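Local atomic coordinates of cellulosomal-scaffolding protein A (Clostridium thermocellum, PDB entry 4B9F), a protein that probably binds crystalline cellulose through its family 3a carbohydrate-binding module, anchoring the cellulosome scaffold to its substrate. Residues D56-I61 with G69-V74; F22-T27 with G99-G104; N16-Q21 with S119-S124; V4-S9 with V136-V141. All coordinates share one frame; numbering follows the deposited sequence. Where two conformers were deposited one is given.

Contact 1: D56-I61 with G69-V74; sequences DHAAII and GITSNV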
loop_
_atom_site.group_PDB
_atom_site.type_symbol
_atom_site.label_atom_id
_atom_site.label_comp_id
_atom_site.label_asym_id
_atom_site.label_seq_id
_atom_site.Cartn_x
_atom_site.Cartn_y
_atom_site.Cartn_z
ATOM N N ASP A 56 4.471 6.916 7.158
ATOM C CA ASP A 56 5.688 7.673 7.505
ATOM C C ASP A 56 5.801 8.941 6.662
ATOM O O ASP A 56 6.294 9.984 7.110
ATOM C CB ASP A 56 6.961 6.864 7.210
ATOM C CG ASP A 56 7.171 5.690 8.139
ATOM O OD1 ASP A 56 6.548 5.639 9.221
ATOM O OD2 ASP A 56 8.022 4.829 7.784
ATOM N N HIS A 57 5.391 8.836 5.405
ATOM C CA HIS A 57 5.593 9.902 4.440
ATOM C C HIS A 57 4.777 9.587 3.201
ATOM O O HIS A 57 4.829 8.473 2.692
ATOM C CB HIS A 57 7.071 9.985 4.045
ATOM C CG HIS A 57 7.336 10.945 2.933
ATOM N ND1 HIS A 57 7.017 12.280 3.022
ATOM C CD2 HIS A 57 7.868 10.763 1.703
ATOM C CE1 HIS A 57 7.355 12.887 1.897
ATOM N NE2 HIS A 57 7.878 11.988 1.081
ATOM N N ALA A 58 4.027 10.564 2.713
ATOM C CA ALA A 58 3.376 10.433 1.411
ATOM C C ALA A 58 3.350 11.782 0.735
ATOM O O ALA A 58 3.197 12.816 1.391
ATOM C CB ALA A 58 1.960 9.886 1.556
ATOM N N ALA A 59 3.479 11.772 -0.583
ATOM C CA ALA A 59 3.433 13.017 -1.327
ATOM C C ALA A 59 2.907 12.781 -2.721
ATOM O O ALA A 59 3.111 11.707 -3.305
ATOM C CB ALA A 59 4.818 13.687 -1.375
ATOM N N ILE A 60 2.214 13.788 -3.240
ATOM C CA ILE A 60 1.805 13.804 -4.638
ATOM C C ILE A 60 2.810 14.657 -5.393
ATOM O O ILE A 60 3.040 15.822 -5.040
ATOM C CB ILE A 60 0.384 14.382 -4.815
ATOM C CG1 ILE A 60 -0.629 13.567 -4.001
ATOM C CG2 ILE A 60 0.008 14.419 -6.290
ATOM C CD1 ILE A 60 -2.027 14.200 -3.945
ATOM N N ILE A 61 3.426 14.060 -6.407
ATOM C CA ILE A 61 4.427 14.737 -7.210
ATOM C C ILE A 61 3.836 15.014 -8.583
ATOM O O ILE A 61 3.436 14.087 -9.292
ATOM C CB ILE A 61 5.694 13.872 -7.364
ATOM C CG1 ILE A 61 6.203 13.418 -5.988
ATOM C CG2 ILE A 61 6.759 14.618 -8.168
ATOM C CD1 ILE A 61 6.521 14.549 -5.022
ATOM N N GLY A 69 2.875 17.465 0.042
ATOM C CA GLY A 69 2.890 16.497 1.121
ATOM C C GLY A 69 1.479 16.167 1.574
ATOM O O GLY A 69 0.686 17.077 1.836
ATOM N N ILE A 70 1.164 14.876 1.658
ATOM C CA ILE A 70 -0.184 14.434 2.010
ATOM C C ILE A 70 -0.171 13.318 3.056
ATOM O O ILE A 70 -1.112 12.538 3.154
ATOM C CB ILE A 70 -0.985 13.963 0.766
ATOM C CG1 ILE A 70 -0.327 12.748 0.101
ATOM C CG2 ILE A 70 -1.161 15.105 -0.230
ATOM C CD1 ILE A 70 -1.332 11.815 -0.525
ATOM N N THR A 71 0.891 13.255 3.847
ATOM C CA THR A 71 1.082 12.151 4.781
ATOM C C THR A 71 -0.129 11.854 5.665
ATOM O O THR A 71 -0.534 10.695 5.813
ATOM C CB THR A 71 2.323 12.381 5.655
ATOM O OG1 THR A 71 3.447 12.574 4.793
ATOM C CG2 THR A 71 2.587 11.182 6.549
ATOM N N SER A 72 -0.711 12.904 6.229
ATOM C CA SER A 72 -1.832 12.748 7.150
ATOM C C SER A 72 -3.175 12.506 6.458
ATOM O O SER A 72 -4.214 12.405 7.119
ATOM C CB SER A 72 -1.915 13.949 8.095
ATOM O OG SER A 72 -0.722 14.058 8.848
ATOM N N ASN A 73 -3.149 12.401 5.132
ATOM C CA ASN A 73 -4.347 12.057 4.365
ATOM C C ASN A 73 -4.430 10.568 4.036
ATOM O O ASN A 73 -5.416 10.106 3.446
ATOM C CB ASN A 73 -4.416 12.837 3.053
ATOM C CG ASN A 73 -4.530 14.323 3.258
ATOM O OD1 ASN A 73 -4.821 14.798 4.362
ATOM N ND2 ASN A 73 -4.308 15.074 2.185
ATOM N N VAL A 74 -3.389 9.828 4.400
ATOM C CA VAL A 74 -3.302 8.411 4.065
ATOM C C VAL A 74 -3.791 7.546 5.226
ATOM O O VAL A 74 -3.211 7.551 6.319
ATOM C CB VAL A 74 -1.861 8.023 3.684
ATOM C CG1 VAL A 74 -1.788 6.550 3.304
ATOM C CG2 VAL A 74 -1.370 8.896 2.538
HETATM O O HOH W 1 5.990 13.604 5.186
#
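Thr71 and Ala58 meet through a hydroxyl and a backbone N-H: Ala58 N donates to Thr71 OG1 at 3.0 Å, with 159° at the hydrogen. Chi1 of -56° sets OG1 beside its own backbone N, while CG2 lies against the main chain of His57. A second bond, 2.9 Å and nearly straight, runs from Ile70 N to Ala58 O, the donor standing above the carbonyl plane. The Ala58 methyl also points at the other segment, with CB 3.6 Å from Val74 CG2 and 3.9 Å from Ile70 CG1. Farther along, the side chains of Ile60 and Ile70 cross at about a right angle, Ile60 CD1 lying 3.9 Å from Ile70 CG2. A water in the plane of the His57 ring, at its edge, bridges ND1 (2.7 Å) to Thr71 OG1. In the next shell, Ile70 and Val74 rest on Val107 and Ile109 of strand 106-115, respectively. Gly69 still pairs with Ala59 as the end of edge strand 67-69; a 3-10 turn at 71-73 then leads toward the second sheet of the sandwich. The threonine hydroxyl thus serves as acceptor for Ala58 N beside the end of the strand pairing, where the chain turns away.

Contact 2: F22-T27 with G99-G104; sequences FKVTNT and GTLEPG
Asn26 bonds to the 99-104 segment with both its main chain and its side chain. Its carbonyl O accepts Gly104 N at 2.8 Å, the donor lying in the carbonyl plane. Its amide ND2 donates to Leu101 O at 2.9 Å; that oxygen lies in the plane of the amide, but ND2 stands above the plane of the carbonyl it reaches. CG, anti to the backbone N (chi1 -175°), is directed toward the 99-104 segment. The same side chain has partners beyond: ND2 also bonds Ser30 O, and OD1 accepts Gly28 N, closing an Asx turn. Around this polar core, Asn26 CB lies 3.3 Å from Glu102 O, and CG packs on Pro103 CA at 3.9 Å. On the apolar side, Leu101 CG sits 4.0 Å from Asn26 CB, while CD2 lies 3.7 Å from Val24 O. Val24 itself leans on Val107 and Leu39, so Leu101 joins the end of the core between the sheets. Gly104 takes a positive phi of 85° as the chain turns into strand 106-115, the neighbour of strand 20-26. With three hydrogen bonds on its side chain, the buried amide is well satisfied and ties the strand end, the Asx turn and the 99-104 bend together.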
loop_
_atom_site.group_PDB
_atom_site.type_symbol
_atom_site.label_atom_id
_atom_site.label_comp_id
_atom_site.label_asym_id
_atom_site.label_seq_id
_atom_site.Cartn_x
_atom_site.Cartn_y
_atom_site.Cartn_z
ATOM N N PHE A 22 4.456 2.087 -1.682
ATOM C CA PHE A 22 3.717 2.124 -2.940
ATOM C C PHE A 22 4.041 3.381 -3.720
ATOM O O PHE A 22 4.207 4.463 -3.137
ATOM C CB PHE A 22 2.205 2.158 -2.684
ATOM C CG PHE A 22 1.580 0.830 -2.348
ATOM C CD1 PHE A 22 1.481 0.406 -1.035
ATOM C CD2 PHE A 22 1.020 0.039 -3.350
ATOM C CE1 PHE A 22 0.868 -0.803 -0.718
ATOM C CE2 PHE A 22 0.411 -1.160 -3.042
ATOM C CZ PHE A 22 0.331 -1.581 -1.728
ATOM N N LYS A 23 4.070 3.263 -5.043
ATOM C CA LYS A 23 4.108 4.442 -5.906
ATOM C C LYS A 23 3.112 4.234 -7.029
ATOM O O LYS A 23 3.231 3.276 -7.799
ATOM C CB LYS A 23 5.507 4.695 -6.474
ATOM C CG LYS A 23 5.589 5.968 -7.324
ATOM C CD LYS A 23 7.008 6.510 -7.437
ATOM C CE LYS A 23 7.951 5.505 -8.045
ATOM N NZ LYS A 23 9.233 6.176 -8.424
ATOM N N VAL A 24 2.130 5.121 -7.120
ATOM C CA VAL A 24 1.056 4.969 -8.094
ATOM C C VAL A 24 1.116 6.132 -9.070
ATOM O O VAL A 24 1.103 7.297 -8.659
ATOM C CB VAL A 24 -0.321 4.958 -7.393
ATOM C CG1 VAL A 24 -1.446 4.788 -8.418
ATOM C CG2 VAL A 24 -0.375 3.872 -6.328
ATOM N N THR A 25 1.196 5.822 -10.361
ATOM C CA THR A 25 1.336 6.850 -11.382
ATOM C C THR A 25 0.108 6.859 -12.285
ATOM O O THR A 25 -0.339 5.807 -12.740
ATOM C CB THR A 25 2.598 6.603 -12.238
ATOM O OG1 THR A 25 3.753 6.567 -11.386
ATOM C CG2 THR A 25 2.763 7.697 -13.282
ATOM N N ASN A 26 -0.422 8.048 -12.555
ATOM C CA ASN A 26 -1.539 8.192 -13.486
ATOM C C ASN A 26 -1.004 8.268 -14.906
ATOM O O ASN A 26 -0.437 9.285 -15.307
ATOM C CB ASN A 26 -2.354 9.446 -13.169
ATOM C CG ASN A 26 -3.599 9.574 -14.031
ATOM O OD1 ASN A 26 -3.787 8.828 -14.999
ATOM N ND2 ASN A 26 -4.460 10.523 -13.686
ATOM N N THR A 27 -1.184 7.185 -15.654
ATOM C CA THR A 27 -0.677 7.089 -17.020
ATOM C C THR A 27 -1.774 7.360 -18.047
ATOM O O THR A 27 -1.563 7.201 -19.251
ATOM C CB THR A 27 -0.053 5.708 -17.288
ATOM O OG1 THR A 27 -1.004 4.685 -16.972
ATOM C CG2 THR A 27 1.195 5.503 -16.431
ATOM N N GLY A 99 -7.688 14.478 -2.389
ATOM C CA GLY A 99 -6.590 14.674 -3.318
ATOM C C GLY A 99 -6.912 14.213 -4.726
ATOM O O GLY A 99 -7.850 13.447 -4.958
ATOM N N THR A 100 -6.112 14.688 -5.667
ATOM C CA THR A 100 -6.318 14.408 -7.071
ATOM C C THR A 100 -4.976 14.051 -7.677
ATOM O O THR A 100 -3.961 14.707 -7.412
ATOM C CB THR A 100 -6.900 15.636 -7.798
ATOM O OG1 THR A 100 -8.185 15.953 -7.250
ATOM C CG2 THR A 100 -7.043 15.369 -9.276
ATOM N N LEU A 101 -4.975 12.989 -8.469
ATOM C CA LEU A 101 -3.786 12.565 -9.175
ATOM C C LEU A 101 -3.951 12.917 -10.652
ATOM O O LEU A 101 -4.695 12.252 -11.379
ATOM C CB LEU A 101 -3.582 11.061 -8.991
ATOM C CG LEU A 101 -2.204 10.511 -9.342
ATOM C CD1 LEU A 101 -1.155 11.152 -8.450
ATOM C CD2 LEU A 101 -2.190 9.000 -9.192
ATOM N N GLU A 102 -3.274 13.978 -11.080
ATOM C CA GLU A 102 -3.369 14.464 -12.460
ATOM C C GLU A 102 -2.667 13.520 -13.427
ATOM O O GLU A 102 -1.821 12.731 -13.012
ATOM C CB GLU A 102 -2.719 15.850 -12.565
ATOM C CG GLU A 102 -3.380 16.934 -11.719
ATOM C CD GLU A 102 -4.731 17.374 -12.255
ATOM O OE1 GLU A 102 -5.058 17.046 -13.419
ATOM O OE2 GLU A 102 -5.470 18.056 -11.520
ATOM N N PRO A 103 -3.003 13.605 -14.724
ATOM C CA PRO A 103 -2.242 12.816 -15.701
ATOM C C PRO A 103 -0.749 13.107 -15.586
ATOM O O PRO A 103 -0.348 14.273 -15.551
ATOM C CB PRO A 103 -2.772 13.323 -17.045
ATOM C CG PRO A 103 -4.154 13.802 -16.740
ATOM C CD PRO A 103 -4.089 14.376 -15.357
ATOM N N GLY A 104 0.060 12.055 -15.511
ATOM C CA GLY A 104 1.501 12.211 -15.420
ATOM C C GLY A 104 2.027 12.432 -14.007
ATOM O O GLY A 104 3.243 12.467 -13.798
#

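Contact 3: N16-Q21 with S119-S124; sequences NSINPQ and SNYTQS. With CA (calcium ion), chain C.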
loop_
_atom_site.group_PDB
_atom_site.type_symbol
_atom_site.label_atom_id
_atom_site.label_comp_id
_atom_site.label_asym_id
_atom_site.label_seq_id
_atom_site.Cartn_x
_atom_site.Cartn_y
_atom_site.Cartn_z
ATOM N N ASN A 16 8.780 -6.934 13.692
ATOM C CA ASN A 16 7.578 -6.438 14.357
ATOM C C ASN A 16 6.893 -5.291 13.612
ATOM O O ASN A 16 5.912 -4.731 14.085
ATOM C CB ASN A 16 7.835 -6.099 15.835
ATOM C CG ASN A 16 8.772 -4.913 16.029
ATOM O OD1 ASN A 16 9.009 -4.117 15.125
ATOM N ND2 ASN A 16 9.290 -4.783 17.239
ATOM N N SER A 17 7.427 -4.936 12.452
ATOM C CA SER A 17 6.798 -3.924 11.630
ATOM C C SER A 17 6.906 -4.322 10.175
ATOM O O SER A 17 7.927 -4.851 9.734
ATOM C CB SER A 17 7.466 -2.566 11.844
ATOM O OG SER A 17 7.469 -2.222 13.219
ATOM N N ILE A 18 5.832 -4.070 9.443
ATOM C CA ILE A 18 5.798 -4.282 7.999
ATOM C C ILE A 18 5.695 -2.911 7.331
ATOM O O ILE A 18 4.949 -2.045 7.785
ATOM C CB ILE A 18 4.647 -5.230 7.605
ATOM C CG1 ILE A 18 4.953 -6.626 8.169
ATOM C CG2 ILE A 18 4.497 -5.318 6.082
ATOM C CD1 ILE A 18 3.831 -7.641 8.045
ATOM N N ASN A 19 6.470 -2.709 6.268
ATOM C CA ASN A 19 6.649 -1.383 5.685
ATOM C C ASN A 19 6.431 -1.384 4.182
ATOM O O ASN A 19 7.383 -1.336 3.401
ATOM C CB ASN A 19 8.048 -0.846 6.005
ATOM C CG ASN A 19 8.272 -0.665 7.488
ATOM O OD1 ASN A 19 8.500 -1.631 8.220
ATOM N ND2 ASN A 19 8.184 0.572 7.945
ATOM N N PRO A 20 5.163 -1.447 3.763
ATOM C CA PRO A 20 4.849 -1.450 2.332
ATOM C C PRO A 20 5.096 -0.069 1.729
ATOM O O PRO A 20 4.597 0.929 2.255
ATOM C CB PRO A 20 3.357 -1.816 2.299
ATOM C CG PRO A 20 2.844 -1.418 3.639
ATOM C CD PRO A 20 3.968 -1.509 4.617
ATOM N N GLN A 21 5.854 -0.018 0.635
ATOM C CA GLN A 21 6.094 1.232 -0.089
ATOM C C GLN A 21 5.383 1.162 -1.434
ATOM O O GLN A 21 5.666 0.269 -2.231
ATOM C CB GLN A 21 7.593 1.445 -0.337
ATOM C CG GLN A 21 8.488 1.104 0.842
ATOM C CD GLN A 21 8.431 2.133 1.942
ATOM O OE1 GLN A 21 8.721 3.313 1.721
ATOM N NE2 GLN A 21 8.078 1.689 3.144
ATOM N N SER A 119 4.377 -7.637 18.796
ATOM C CA SER A 119 4.824 -9.010 18.568
ATOM C C SER A 119 5.182 -9.242 17.097
ATOM O O SER A 119 4.925 -8.408 16.229
ATOM C CB SER A 119 3.786 -10.026 19.061
ATOM O OG SER A 119 2.546 -9.888 18.402
ATOM N N ASN A 120 5.805 -10.376 16.819
ATOM C CA ASN A 120 6.425 -10.574 15.515
ATOM C C ASN A 120 5.507 -11.053 14.401
ATOM O O ASN A 120 4.518 -11.748 14.637
ATOM C CB ASN A 120 7.614 -11.525 15.629
ATOM C CG ASN A 120 8.801 -10.889 16.317
ATOM O OD1 ASN A 120 8.953 -9.669 16.307
ATOM N ND2 ASN A 120 9.658 -11.713 16.910
ATOM N N TYR A 121 5.875 -10.647 13.190
ATOM C CA TYR A 121 5.366 -11.201 11.950
ATOM C C TYR A 121 6.468 -12.018 11.282
ATOM O O TYR A 121 7.667 -11.817 11.542
ATOM C CB TYR A 121 5.058 -10.088 10.961
ATOM C CG TYR A 121 3.954 -9.125 11.295
ATOM C CD1 TYR A 121 2.613 -9.465 11.106
ATOM C CD2 TYR A 121 4.252 -7.835 11.728
ATOM C CE1 TYR A 121 1.597 -8.547 11.368
ATOM C CE2 TYR A 121 3.255 -6.922 11.998
ATOM C CZ TYR A 121 1.927 -7.276 11.811
ATOM O OH TYR A 121 0.945 -6.347 12.061
ATOM N N THR A 122 6.046 -12.893 10.376
ATOM C CA THR A 122 6.932 -13.621 9.481
ATOM C C THR A 122 6.586 -13.176 8.068
ATOM O O THR A 122 5.425 -13.272 7.668
ATOM C CB THR A 122 6.668 -15.128 9.597
ATOM O OG1 THR A 122 7.059 -15.572 10.902
ATOM C CG2 THR A 122 7.430 -15.903 8.527
ATOM N N GLN A 123 7.564 -12.681 7.313
ATOM C CA GLN A 123 7.251 -12.130 5.994
ATOM C C GLN A 123 7.298 -13.148 4.858
ATOM O O GLN A 123 6.770 -12.891 3.783
ATOM C CB GLN A 123 8.137 -10.922 5.683
ATOM C CG GLN A 123 8.042 -9.830 6.739
ATOM C CD GLN A 123 8.464 -8.484 6.202
ATOM O OE1 GLN A 123 7.650 -7.741 5.645
ATOM N NE2 GLN A 123 9.737 -8.154 6.363
ATOM N N SER A 124 7.906 -14.303 5.108
ATOM C CA SER A 124 8.111 -15.298 4.058
ATOM C C SER A 124 6.810 -15.955 3.615
ATOM O O SER A 124 6.775 -16.612 2.583
ATOM C CB SER A 124 9.084 -16.381 4.522
ATOM O OG SER A 124 8.514 -17.144 5.570
HETATM CA CA CA C . 3.054 -13.605 7.766
HETATM O O HOH W 2 4.064 -5.851 15.738
HETATM O O HOH W 3 8.039 -5.029 5.284
HETATM O O HOH W 4 3.437 -11.175 8.185
#
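Ile18 lays its terminal methyl over one face of the Tyr121 ring, a CH-pi contact with CD1 3.7 Å from the ring centroid and 15° off the normal. Ile18 CG1 is anti to the carbonyl carbon (chi1 -67°), and chi2 of 172° extends CD1 to the ring. The two side chains cross at about a right angle, the methyl offset toward CG of the ring. Behind it, Ile18 CG1 touches Gln123 OE1 at 3.9 Å, these two side chains sliding past each other in opposite directions. At the ring edge lies a backbone oxygen, Asn16 O, 4.0 Å from Tyr121 CE2. Polar contact between the segments goes through water. One water donates to both Asn16 O and Ser119 O, each at 2.7 Å; another accepts from Asn19 N at 3.0 Å and lies within bonding distance of Gln123 OE1. Outer polar ends are held elsewhere: Tyr121 OH bonds Gln51, and Gln123 NE2 the carbonyls of Ser12 and Asn10. Thr122, between Tyr121 and Gln123, binds calcium through its carbonyl O at 2.4 Å, alongside a water, Thr44, Asp46, Asn125 and Asp126. Calcium would be expected to polarise that carbonyl. Packing of Thr122's chain neighbours joins the calcium-binding segment to the lead-in of strand 20-26, consistent with holding the carbonyl in place.

Contact 4: V4-S9 with V136-V141; sequences VEFYNS and VEWDQV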
loop_
_atom_site.group_PDB
_atom_site.type_symbol
_atom_site.label_atom_id
_atom_site.label_comp_id
_atom_site.label_asym_id
_atom_site.label_seq_id
_atom_site.Cartn_x
_atom_site.Cartn_y
_atom_site.Cartn_z
ATOM N N VAL A 4 1.233 0.752 -10.900
ATOM C CA VAL A 4 1.579 0.605 -9.493
ATOM C C VAL A 4 2.953 -0.035 -9.384
ATOM O O VAL A 4 3.218 -1.056 -10.022
ATOM C CB VAL A 4 0.549 -0.256 -8.735
ATOM C CG1 VAL A 4 0.981 -0.439 -7.282
ATOM C CG2 VAL A 4 -0.846 0.369 -8.833
ATOM N N GLU A 5 3.829 0.591 -8.604
ATOM C CA GLU A 5 5.125 0.031 -8.292
ATOM C C GLU A 5 5.193 -0.111 -6.780
ATOM O O GLU A 5 4.490 0.589 -6.047
ATOM C CB GLU A 5 6.229 0.954 -8.777
ATOM C CG GLU A 5 6.224 1.178 -10.264
ATOM C CD GLU A 5 7.199 2.259 -10.643
ATOM O OE1 GLU A 5 8.386 1.944 -10.854
ATOM O OE2 GLU A 5 6.785 3.433 -10.705
ATOM N N PHE A 6 6.046 -1.014 -6.320
ATOM C CA PHE A 6 5.981 -1.448 -4.943
ATOM C C PHE A 6 7.300 -2.058 -4.483
ATOM O O PHE A 6 8.021 -2.651 -5.281
ATOM C CB PHE A 6 4.883 -2.514 -4.801
ATOM C CG PHE A 6 4.762 -3.013 -3.407
ATOM C CD1 PHE A 6 4.050 -2.279 -2.479
ATOM C CD2 PHE A 6 5.441 -4.153 -2.992
ATOM C CE1 PHE A 6 4.000 -2.670 -1.166
ATOM C CE2 PHE A 6 5.396 -4.560 -1.675
ATOM C CZ PHE A 6 4.680 -3.813 -0.755
ATOM N N TYR A 7 7.602 -1.918 -3.194
ATOM C CA TYR A 7 8.567 -2.799 -2.531
ATOM C C TYR A 7 8.395 -2.701 -1.021
ATOM O O TYR A 7 7.775 -1.753 -0.521
ATOM C CB TYR A 7 10.025 -2.506 -2.930
ATOM C CG TYR A 7 10.633 -1.232 -2.363
ATOM C CD1 TYR A 7 10.142 0.019 -2.719
ATOM C CD2 TYR A 7 11.742 -1.285 -1.518
ATOM C CE1 TYR A 7 10.721 1.193 -2.216
ATOM C CE2 TYR A 7 12.320 -0.126 -1.013
ATOM C CZ TYR A 7 11.811 1.109 -1.362
ATOM O OH TYR A 7 12.400 2.255 -0.862
ATOM N N ASN A 8 8.927 -3.690 -0.306
ATOM C CA ASN A 8 9.019 -3.639 1.160
ATOM C C ASN A 8 10.376 -3.092 1.542
ATOM O O ASN A 8 11.400 -3.608 1.094
ATOM C CB ASN A 8 8.856 -5.032 1.757
ATOM C CG ASN A 8 7.441 -5.539 1.647
ATOM O OD1 ASN A 8 7.047 -6.080 0.612
ATOM N ND2 ASN A 8 6.652 -5.335 2.694
ATOM N N SER A 9 10.406 -2.054 2.366
ATOM C CA SER A 9 11.694 -1.442 2.675
ATOM C C SER A 9 12.536 -2.280 3.632
ATOM O O SER A 9 13.771 -2.232 3.575
ATOM C CB SER A 9 11.501 -0.028 3.210
ATOM O OG SER A 9 10.735 -0.055 4.398
ATOM N N VAL A 136 9.456 -1.522 -7.777
ATOM C CA VAL A 136 9.393 -2.330 -8.984
ATOM C C VAL A 136 7.939 -2.575 -9.348
ATOM O O VAL A 136 7.047 -2.488 -8.507
ATOM C CB VAL A 136 10.116 -3.685 -8.825
ATOM C CG1 VAL A 136 11.598 -3.473 -8.505
ATOM C CG2 VAL A 136 9.443 -4.541 -7.760
ATOM N N GLU A 137 7.692 -2.864 -10.615
ATOM C CA GLU A 137 6.351 -3.211 -11.032
ATOM C C GLU A 137 6.008 -4.554 -10.406
ATOM O O GLU A 137 6.764 -5.513 -10.527
ATOM C CB GLU A 137 6.296 -3.290 -12.550
ATOM C CG GLU A 137 4.900 -3.176 -13.122
ATOM C CD GLU A 137 4.918 -2.905 -14.611
ATOM O OE1 GLU A 137 5.689 -3.578 -15.326
ATOM O OE2 GLU A 137 4.173 -2.012 -15.065
ATOM N N TRP A 138 4.877 -4.618 -9.719
ATOM C CA TRP A 138 4.565 -5.784 -8.905
ATOM C C TRP A 138 3.079 -6.068 -8.979
ATOM O O TRP A 138 2.261 -5.219 -8.623
ATOM C CB TRP A 138 4.967 -5.473 -7.467
ATOM C CG TRP A 138 4.813 -6.562 -6.450
ATOM C CD1 TRP A 138 4.213 -6.447 -5.227
ATOM C CD2 TRP A 138 5.310 -7.906 -6.525
ATOM N NE1 TRP A 138 4.302 -7.631 -4.538
ATOM C CE2 TRP A 138 4.968 -8.545 -5.311
ATOM C CE3 TRP A 138 6.014 -8.632 -7.496
ATOM C CZ2 TRP A 138 5.300 -9.872 -5.045
ATOM C CZ3 TRP A 138 6.338 -9.952 -7.229
ATOM C CH2 TRP A 138 5.978 -10.560 -6.014
ATOM N N ASP A 139 2.722 -7.258 -9.439
ATOM C CA ASP A 139 1.315 -7.569 -9.618
ATOM C C ASP A 139 0.702 -8.351 -8.452
ATOM O O ASP A 139 -0.423 -8.835 -8.568
ATOM C CB ASP A 139 1.059 -8.272 -10.961
ATOM C CG ASP A 139 1.777 -9.602 -11.079
ATOM O OD1 ASP A 139 2.420 -10.043 -10.105
ATOM O OD2 ASP A 139 1.680 -10.221 -12.163
ATOM N N GLN A 140 1.417 -8.464 -7.327
ATOM C CA GLN A 140 0.849 -9.133 -6.160
ATOM C C GLN A 140 0.369 -8.156 -5.100
ATOM O O GLN A 140 0.108 -8.546 -3.966
ATOM C CB GLN A 140 1.786 -10.207 -5.593
ATOM C CG GLN A 140 2.080 -11.276 -6.659
ATOM C CD GLN A 140 2.850 -12.501 -6.172
ATOM O OE1 GLN A 140 2.994 -12.755 -4.972
ATOM N NE2 GLN A 140 3.346 -13.279 -7.124
ATOM N N VAL A 141 0.260 -6.888 -5.489
ATOM C CA VAL A 141 -0.552 -5.913 -4.764
ATOM C C VAL A 141 -1.619 -5.428 -5.744
ATOM O O VAL A 141 -1.437 -5.529 -6.956
ATOM C CB VAL A 141 0.266 -4.708 -4.233
ATOM C CG1 VAL A 141 1.220 -5.146 -3.120
ATOM C CG2 VAL A 141 1.009 -4.013 -5.366
#
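The ring of Phe6 is the main bump here, and Val141 and Trp138 shape the hollow that receives it. Val141 CG1 stands over the centre of one face, 4.0 Å from the ring centroid and only 8° off the normal. Trp138 sets its five-membered ring nearly parallel to the phenyl, the planes at 19°, but slid aside with little overlap, so that Trp138 CD1 meets Phe6 CD2 at 3.4 Å. Phe6 CG, anti to the backbone N (chi1 180°), is directed toward this hollow, where Val141 CG2 also meets Val4 CG1 at 4.1 Å. Phe22 packs edge-to-face on Phe6 and Tyr41 meets it as well, filling in the core between the two sheets of a beta sandwich, the architecture of family 3 modules. In that fold, 136-137 is a short, weakly bonded edge strand added antiparallel to strand 2-8. Its pairing rests on Phe6 N donating to Val136 O at 2.8 Å and Val136 N donating to Phe6 O at 3.1 Å. The same Val136 O receives a CA-H...O contact from Glu5 CA at 3.2 Å, and Val136 CG2 presses on Phe6 O at 3.4 Å. Beyond Glu137 the chain leaves the edge and runs by Val141 toward strand 142-145 of the other sheet. Trp138 is held in the bend by NE1 bonding Ser128 O and by its own carbonyl accepting from Trp151 NE1, while Gln140 CB lies over a face of the indole.

In the fold
From the N terminus, strand 2-8 opens a loop that contact 4 closes only at 136-141, near the chain end. Within it, 16-21 opens a second loop that contact 3 closes at 119-124; directly afterwards 22-27 opens a third, closed by contact 2 at 99-104. Contact 1, from 56-61 to 69-74, is the innermost and shortest. The four loops enclose one another without crossing. All reach the six-stranded sheet: contacts 1 and 4 at its two edges, contact 3 joining the lead-in to strand 20-26 to the calcium-binding segment around 121-122, contact 2 the strand's far end to the segment around 100-101. Ile60 packs on Leu101, joining contacts 1 and 2; Lys23-Glu5 backbone pairing joins contacts 2 and 4.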